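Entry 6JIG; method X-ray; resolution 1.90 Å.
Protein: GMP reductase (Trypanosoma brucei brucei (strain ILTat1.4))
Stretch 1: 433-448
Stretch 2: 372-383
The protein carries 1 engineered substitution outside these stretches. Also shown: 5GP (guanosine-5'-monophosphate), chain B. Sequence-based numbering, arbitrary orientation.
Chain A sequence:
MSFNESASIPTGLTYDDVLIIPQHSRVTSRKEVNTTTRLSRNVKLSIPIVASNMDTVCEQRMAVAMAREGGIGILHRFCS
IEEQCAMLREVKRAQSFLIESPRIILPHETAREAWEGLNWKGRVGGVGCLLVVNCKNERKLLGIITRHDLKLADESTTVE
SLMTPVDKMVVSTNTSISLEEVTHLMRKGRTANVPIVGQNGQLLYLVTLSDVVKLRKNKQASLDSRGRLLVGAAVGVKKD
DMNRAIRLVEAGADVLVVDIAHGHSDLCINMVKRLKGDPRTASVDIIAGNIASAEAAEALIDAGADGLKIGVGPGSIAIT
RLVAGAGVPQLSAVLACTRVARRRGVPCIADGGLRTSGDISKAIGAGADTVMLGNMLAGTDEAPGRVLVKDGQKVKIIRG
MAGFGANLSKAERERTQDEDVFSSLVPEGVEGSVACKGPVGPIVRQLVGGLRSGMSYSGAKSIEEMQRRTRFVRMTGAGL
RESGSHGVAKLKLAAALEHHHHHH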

# COMPACT_ATOMS: atom_id res chain seq x y z
N SER A 433 -9.65 14.12 -12.08
CA SER A 433 -8.70 15.21 -11.98
C SER A 433 -7.44 14.87 -12.77
O SER A 433 -7.09 13.70 -12.94
CB SER A 433 -8.33 15.51 -10.51
OG SER A 433 -7.81 14.36 -9.87
N VAL A 434 -6.77 15.92 -13.26
CA VAL A 434 -5.46 15.79 -13.89
C VAL A 434 -4.53 16.78 -13.21
O VAL A 434 -4.94 17.87 -12.79
CB VAL A 434 -5.51 16.04 -15.41
N ALA A 435 -3.26 16.40 -13.08
CA ALA A 435 -2.25 17.30 -12.53
C ALA A 435 -2.11 18.53 -13.41
O ALA A 435 -2.16 18.45 -14.64
CB ALA A 435 -0.91 16.58 -12.41
N CYS A 436 -1.93 19.69 -12.77
CA CYS A 436 -1.74 20.94 -13.50
C CYS A 436 -0.45 20.90 -14.31
O CYS A 436 0.63 20.62 -13.77
CB CYS A 436 -1.70 22.12 -12.53
SG CYS A 436 -3.31 22.57 -11.93
N LYS A 437 -0.56 21.22 -15.60
CA LYS A 437 0.53 20.97 -16.53
C LYS A 437 1.33 22.22 -16.92
O LYS A 437 2.35 22.08 -17.59
CB LYS A 437 -0.00 20.31 -17.81
CG LYS A 437 -0.76 18.99 -17.63
CD LYS A 437 -1.08 18.38 -19.00
CE LYS A 437 -1.58 16.95 -18.91
NZ LYS A 437 -2.92 16.89 -18.31
N GLY A 438 0.89 23.41 -16.53
CA GLY A 438 1.53 24.63 -16.97
C GLY A 438 0.93 25.14 -18.27
O GLY A 438 -0.13 24.70 -18.70
N PRO A 439 1.61 26.09 -18.93
CA PRO A 439 1.08 26.61 -20.19
C PRO A 439 1.07 25.55 -21.28
O PRO A 439 1.93 24.67 -21.34
CB PRO A 439 2.04 27.75 -20.54
CG PRO A 439 3.30 27.42 -19.80
CD PRO A 439 2.86 26.75 -18.53
N VAL A 440 0.07 25.65 -22.17
CA VAL A 440 -0.16 24.61 -23.18
C VAL A 440 0.87 24.70 -24.31
O VAL A 440 1.16 23.69 -24.96
CB VAL A 440 -1.60 24.70 -23.73
CG1 VAL A 440 -1.73 25.84 -24.70
CG2 VAL A 440 -1.99 23.40 -24.43
N GLY A 441 1.44 25.88 -24.55
CA GLY A 441 2.39 26.08 -25.62
C GLY A 441 3.57 25.12 -25.63
O GLY A 441 3.81 24.41 -26.61
N PRO A 442 4.34 25.09 -24.54
CA PRO A 442 5.48 24.14 -24.49
C PRO A 442 5.06 22.69 -24.64
O PRO A 442 5.81 21.89 -25.21
CB PRO A 442 6.11 24.41 -23.12
CG PRO A 442 5.66 25.79 -22.75
CD PRO A 442 4.30 25.97 -23.36
N ILE A 443 3.88 22.34 -24.13
CA ILE A 443 3.39 20.97 -24.25
C ILE A 443 3.10 20.63 -25.70
O ILE A 443 3.48 19.55 -26.19
CB ILE A 443 2.14 20.78 -23.36
CG1 ILE A 443 2.55 20.69 -21.89
CG2 ILE A 443 1.38 19.53 -23.75
CD1 ILE A 443 1.44 21.04 -20.97
N VAL A 444 2.44 21.55 -26.42
CA VAL A 444 2.16 21.35 -27.84
C VAL A 444 3.46 21.24 -28.63
O VAL A 444 3.59 20.39 -29.53
CB VAL A 444 1.27 22.49 -28.38
CG1 VAL A 444 1.25 22.49 -29.89
CG2 VAL A 444 -0.15 22.36 -27.84
N ARG A 445 4.45 22.08 -28.31
CA ARG A 445 5.71 22.06 -29.04
C ARG A 445 6.44 20.74 -28.85
O ARG A 445 7.03 20.20 -29.79
CB ARG A 445 6.60 23.24 -28.61
CG ARG A 445 6.17 24.60 -29.19
CD ARG A 445 6.96 25.78 -28.55
NE ARG A 445 6.09 26.91 -28.27
CZ ARG A 445 6.00 27.53 -27.09
NH1 ARG A 445 6.76 27.13 -26.06
NH2 ARG A 445 5.17 28.56 -26.94
N GLN A 446 6.40 20.18 -27.63
CA GLN A 446 7.01 18.88 -27.38
C GLN A 446 6.28 17.77 -28.13
O GLN A 446 6.93 16.86 -28.67
CB GLN A 446 7.04 18.59 -25.88
N LEU A 447 4.95 17.82 -28.18
CA LEU A 447 4.19 16.82 -28.93
C LEU A 447 4.55 16.87 -30.42
O LEU A 447 4.73 15.82 -31.06
CB LEU A 447 2.69 17.02 -28.74
CG LEU A 447 2.17 16.86 -27.32
CD1 LEU A 447 0.67 17.05 -27.26
CD2 LEU A 447 2.58 15.48 -26.77
N VAL A 448 4.64 18.07 -30.98
CA VAL A 448 5.01 18.20 -32.39
C VAL A 448 6.43 17.71 -32.62
O VAL A 448 6.73 17.10 -33.65
CB VAL A 448 4.82 19.65 -32.87
CG1 VAL A 448 5.36 19.82 -34.29
CG2 VAL A 448 3.34 20.04 -32.80
P 5GP B . -8.86 12.06 -24.78
O1P 5GP B . -8.52 10.59 -24.63
O2P 5GP B . -9.17 12.75 -23.47
O3P 5GP B . -7.91 12.83 -25.67
O5' 5GP B . -10.21 11.99 -25.64
C5' 5GP B . -11.07 13.11 -25.81
C4' 5GP B . -12.26 12.73 -26.67
O4' 5GP B . -13.16 11.89 -25.92
C3' 5GP B . -13.15 13.88 -27.12
O3' 5GP B . -12.61 14.62 -28.21
C2' 5GP B . -14.48 13.17 -27.43
O2' 5GP B . -14.50 12.60 -28.73
C1' 5GP B . -14.46 12.01 -26.44
N9 5GP B . -15.38 12.21 -25.32
C8 5GP B . -15.44 13.26 -24.48
N7 5GP B . -16.42 13.02 -23.57
C5 5GP B . -16.95 11.80 -23.85
C6 5GP B . -17.95 11.03 -23.28
O6 5GP B . -18.55 11.45 -22.27
N1 5GP B . -18.25 9.83 -23.82
C2 5GP B . -17.60 9.37 -24.89
N2 5GP B . -17.93 8.16 -25.41
N3 5GP B . -16.61 10.09 -25.47
C4 5GP B . -16.28 11.30 -24.95
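Stretch 2 (372-383) MLGNMLAGTDEA

Stretch 2 enters as the end of a strand, Met 372 and Leu 373, and then runs as loop and turn through Ala 383. Leu 377 to Thr 380 form a type II beta turn. Gly 379 has phi/psi of 74/2°, and its positive phi favours glycine. The turn lies against the segment that joins the strand and helix of stretch 1. Here the two chains run in the same sense: Cys 436 CA is 4.6 Å from Gly 379 CA, Lys 437 CA is 4.7 Å from Thr 380 CA, and Pro 439 CA is 4.8 Å from Asp 381 CA. The two stretches bury 698 Å² between them, both sides summed.

Backbone groups make two of the cross-stretch bonds. Lys 437 N donates to Gly 379 O at 2.8 Å, with an angle of 168°. Asp 381 N donates to Gly 438 O at 2.7 Å, with an angle of 162°. Gly 379 O also receives a CA-H...O contact from Cys 436 CA at 3.3 Å. A side chain at Gly 379 would not fit, because an ideal CB would clash with Ala 435 O at 2.9 Å.

The Lys 437 side chain reaches back over the turn. Its NZ donates to Ala 378 O at 2.7 Å and to Asn 375 O at 3.2 Å. The amine thus satisfies a carbonyl within the turn and one two residues before its start. Asn 375 O also accepts a weak bond from Ala 378 N at 3.2 Å.

Glu 382 binds the backbone at Val 440 and, through a water, at Gly 441. Its OE1 accepts from Val 440 N at 2.8 Å, with an angle of 149°. Its OE2 accepts from a water at 2.5 Å, and the same water accepts from Gly 441 N at 2.9 Å. One carboxylate therefore meets two successive backbone amides, one directly and one through water. Asp 381 OD2 lies 3.5 Å from Pro 439 N, but the proline nitrogen has no hydrogen to give.

Stretch 2 is also braced by its own bonds. Thr 380 OG1 donates to Leu 377 O at 2.7 Å, while Thr 380 N reaches Leu 377 O by a weak bond of 3.4 Å. Leu 377 N and Ala 378 N each donate to Gly 374 O at 2.9 Å.

Apolar contacts continue from Val 440 to Leu 447. Val 440 CG2 is 3.7 Å from Leu 377 CD2. Ile 443 CD1 makes a methyl contact with Thr 380 CG2 at 3.6 Å. Further along, Leu 447 CD2 meets Met 376 CE at 3.4 Å, and Leu 447 CD1 meets Leu 373 CD1 at 3.6 Å.

Stretch 2 also binds the nucleotide phosphate. Gly 374 N donates to 5GP O3P at 2.8 Å, and Asn 375 N donates to 5GP O2P at 2.8 Å. An ideal CB on Gly 374 would clash with 5GP O2P at 2.8 Å. Asn 375 ND2 is satisfied elsewhere in the structure.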

# COMPACT_ATOMS: atom_id res chain seq x y z
N MET A 372 -7.13 14.96 -32.33
CA MET A 372 -7.85 15.78 -31.35
C MET A 372 -7.48 15.28 -29.96
O MET A 372 -7.56 14.08 -29.70
CB MET A 372 -9.36 15.72 -31.56
CG MET A 372 -10.12 16.48 -30.49
SD MET A 372 -11.88 16.61 -30.79
CE MET A 372 -11.93 18.14 -31.75
N LEU A 373 -7.10 16.20 -29.09
CA LEU A 373 -6.60 15.87 -27.76
C LEU A 373 -7.47 16.49 -26.69
O LEU A 373 -7.75 17.69 -26.72
CB LEU A 373 -5.17 16.37 -27.57
CG LEU A 373 -4.15 16.00 -28.64
CD1 LEU A 373 -2.81 16.60 -28.26
CD2 LEU A 373 -4.06 14.48 -28.73
N GLY A 374 -7.90 15.66 -25.73
CA GLY A 374 -8.56 16.17 -24.54
C GLY A 374 -7.61 16.09 -23.36
O GLY A 374 -7.03 17.10 -22.94
N ASN A 375 -7.41 14.87 -22.85
CA ASN A 375 -6.65 14.66 -21.63
C ASN A 375 -5.25 15.28 -21.68
O ASN A 375 -4.80 15.88 -20.70
CB ASN A 375 -6.55 13.15 -21.35
CG ASN A 375 -5.92 12.84 -20.00
OD1 ASN A 375 -6.11 13.59 -19.03
ND2 ASN A 375 -5.19 11.74 -19.92
N MET A 376 -4.55 15.13 -22.80
CA MET A 376 -3.19 15.66 -22.87
C MET A 376 -3.13 17.18 -22.73
O MET A 376 -2.09 17.71 -22.34
CB MET A 376 -2.51 15.20 -24.16
CG MET A 376 -2.24 13.69 -24.16
SD MET A 376 -1.72 13.06 -25.78
CE MET A 376 -0.05 13.62 -25.67
N LEU A 377 -4.22 17.90 -23.01
CA LEU A 377 -4.25 19.35 -22.85
C LEU A 377 -5.03 19.81 -21.63
O LEU A 377 -4.95 21.00 -21.26
CB LEU A 377 -4.86 20.03 -24.10
CG LEU A 377 -4.26 19.61 -25.45
CD1 LEU A 377 -5.03 20.26 -26.61
CD2 LEU A 377 -2.79 19.94 -25.54
N ALA A 378 -5.81 18.93 -21.00
CA ALA A 378 -6.52 19.32 -19.79
C ALA A 378 -5.51 19.63 -18.69
O ALA A 378 -4.38 19.13 -18.69
CB ALA A 378 -7.47 18.20 -19.35
N GLY A 379 -5.91 20.50 -17.77
CA GLY A 379 -5.02 20.90 -16.70
C GLY A 379 -3.92 21.85 -17.09
O GLY A 379 -3.08 22.20 -16.25
N THR A 380 -3.86 22.27 -18.35
CA THR A 380 -2.93 23.33 -18.69
C THR A 380 -3.51 24.67 -18.22
O THR A 380 -4.69 24.78 -17.89
CB THR A 380 -2.64 23.35 -20.19
OG1 THR A 380 -3.87 23.48 -20.91
CG2 THR A 380 -1.96 22.04 -20.61
N ASP A 381 -2.64 25.68 -18.18
CA ASP A 381 -3.06 27.03 -17.81
C ASP A 381 -4.29 27.46 -18.61
O ASP A 381 -5.25 27.99 -18.05
CB ASP A 381 -1.93 28.02 -18.05
CG ASP A 381 -0.79 27.89 -17.05
OD1 ASP A 381 -0.83 26.99 -16.18
OD2 ASP A 381 0.15 28.70 -17.14
N GLU A 382 -4.27 27.22 -19.92
CA GLU A 382 -5.31 27.72 -20.80
C GLU A 382 -6.59 26.89 -20.78
O GLU A 382 -7.62 27.37 -21.25
CB GLU A 382 -4.78 27.81 -22.24
CG GLU A 382 -3.70 28.87 -22.44
CD GLU A 382 -2.30 28.39 -22.09
OE1 GLU A 382 -2.17 27.28 -21.51
OE2 GLU A 382 -1.33 29.11 -22.39
N ALA A 383 -6.54 25.67 -20.25
CA ALA A 383 -7.76 24.90 -20.11
C ALA A 383 -8.70 25.58 -19.12
O ALA A 383 -8.24 26.25 -18.19
CB ALA A 383 -7.45 23.48 -19.65
O HOH W 1 0.71 28.60 -23.69